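Local coordinates for serine-rich secreted cell wall anchored (LPXTG-motif ) protein (Lactobacillus reuteri ATCC 53608, PDB 5NXK) that probably serves as a cell-surface adhesin, its beta-solenoid binding region mediating attachment of the gut bacterium to its host, at residues N170-E173 with N174-V177. Numbering follows the deposited sequence.
Sequences NIAE and NANV
Glu-173 and Asn-174, the two central residues of a type II beta turn, send their side chains the same way off the corner, side by side, with the carboxylate and amide planes only 7° apart. Their closest side-chain approach, Glu-173 CG to Asn-174 ND2, is 4.0 Å, a contact of neighbours rather than a polar bond. Asn-174 takes the left-handed backbone conformation (phi 68°) that the third position of such a turn requires. The turn is closed by Ala-175 N, which donates to Ala-172 O at 3.0 Å.

On the inner side of the bend, a chi1 of -73° swings Ile-171 CG2 away from its own backbone N, and that branch reaches both Ala-175 CB at 3.9 Å and Val-177 CG2 at 3.7 Å. Val-177 also rests on Leu-126 of the preceding coil, while Ile-171 meets Ala-209 of the next. The bend thus carries the chain from strand 168-171 to strand 176-181, each in a different parallel sheet of the beta-solenoid. It exemplifies how a solenoid can turn a corner: with polar side chains outside and aliphatic groups packed within, the bend probably depends on backbone shape and apolar packing, not on a polar bond between side chains.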
loop_
_atom_site.group_PDB
_atom_site.type_symbol
_atom_site.label_atom_id
_atom_site.label_comp_id
_atom_site.label_asym_id
_atom_site.label_seq_id
_atom_site.Cartn_x
_atom_site.Cartn_y
_atom_site.Cartn_z
ATOM N N ASN A 170 -5.711 3.916 -3.264
ATOM C CA ASN A 170 -6.772 4.064 -4.250
ATOM C C ASN A 170 -6.530 3.108 -5.404
ATOM O O ASN A 170 -5.514 3.200 -6.073
ATOM C CB ASN A 170 -6.823 5.499 -4.790
ATOM C CG ASN A 170 -7.031 6.535 -3.703
ATOM O OD1 ASN A 170 -7.955 6.432 -2.897
ATOM N ND2 ASN A 170 -6.152 7.544 -3.671
ATOM N N ILE A 171 -7.479 2.226 -5.668
ATOM C CA ILE A 171 -7.428 1.390 -6.860
ATOM C C ILE A 171 -8.135 2.176 -7.947
ATOM O O ILE A 171 -9.325 2.469 -7.848
ATOM C CB ILE A 171 -8.087 0.002 -6.661
ATOM C CG1 ILE A 171 -7.214 -0.915 -5.794
ATOM C CG2 ILE A 171 -8.263 -0.706 -7.994
ATOM C CD1 ILE A 171 -6.995 -0.470 -4.371
ATOM N N ALA A 172 -7.392 2.554 -8.979
ATOM C CA ALA A 172 -7.926 3.475 -9.972
ATOM C C ALA A 172 -9.078 2.866 -10.740
ATOM O O ALA A 172 -9.182 1.645 -10.836
ATOM C CB ALA A 172 -6.832 3.890 -10.940
ATOM N N GLU A 173 -9.942 3.710 -11.293
ATOM C CA GLU A 173 -10.965 3.219 -12.203
ATOM C C GLU A 173 -10.335 2.379 -13.311
ATOM O O GLU A 173 -9.234 2.676 -13.773
ATOM C CB GLU A 173 -11.809 4.355 -12.776
ATOM C CG GLU A 173 -11.103 5.359 -13.634
ATOM C CD GLU A 173 -12.098 6.281 -14.329
ATOM O OE1 GLU A 173 -13.285 5.897 -14.438
ATOM O OE2 GLU A 173 -11.699 7.392 -14.739
ATOM N N ASN A 174 -11.019 1.292 -13.662
ATOM C CA ASN A 174 -10.599 0.332 -14.685
ATOM C C ASN A 174 -9.369 -0.483 -14.327
ATOM O O ASN A 174 -8.941 -1.314 -15.113
ATOM C CB ASN A 174 -10.344 1.051 -16.014
ATOM C CG ASN A 174 -11.558 1.800 -16.487
ATOM O OD1 ASN A 174 -12.662 1.278 -16.439
ATOM N ND2 ASN A 174 -11.373 3.049 -16.885
ATOM N N ALA A 175 -8.826 -0.300 -13.136
ATOM C CA ALA A 175 -7.648 -1.080 -12.770
ATOM C C ALA A 175 -8.003 -2.524 -12.438
ATOM O O ALA A 175 -9.143 -2.830 -12.073
ATOM C CB ALA A 175 -6.927 -0.439 -11.596
ATOM N N ASN A 176 -7.007 -3.396 -12.559
ATOM C CA ASN A 176 -7.091 -4.780 -12.119
ATOM C C ASN A 176 -5.921 -5.034 -11.173
ATOM O O ASN A 176 -4.770 -5.227 -11.589
ATOM C CB ASN A 176 -7.082 -5.753 -13.296
ATOM C CG ASN A 176 -8.295 -5.584 -14.195
ATOM O OD1 ASN A 176 -8.181 -5.157 -15.345
ATOM N ND2 ASN A 176 -9.472 -5.894 -13.664
ATOM N N VAL A 177 -6.221 -4.932 -9.887
ATOM C CA VAL A 177 -5.203 -5.027 -8.864
ATOM C C VAL A 177 -5.353 -6.324 -8.118
ATOM O O VAL A 177 -6.460 -6.675 -7.689
ATOM C CB VAL A 177 -5.286 -3.836 -7.891
ATOM C CG1 VAL A 177 -4.293 -3.993 -6.751
ATOM C CG2 VAL A 177 -5.060 -2.525 -8.647
#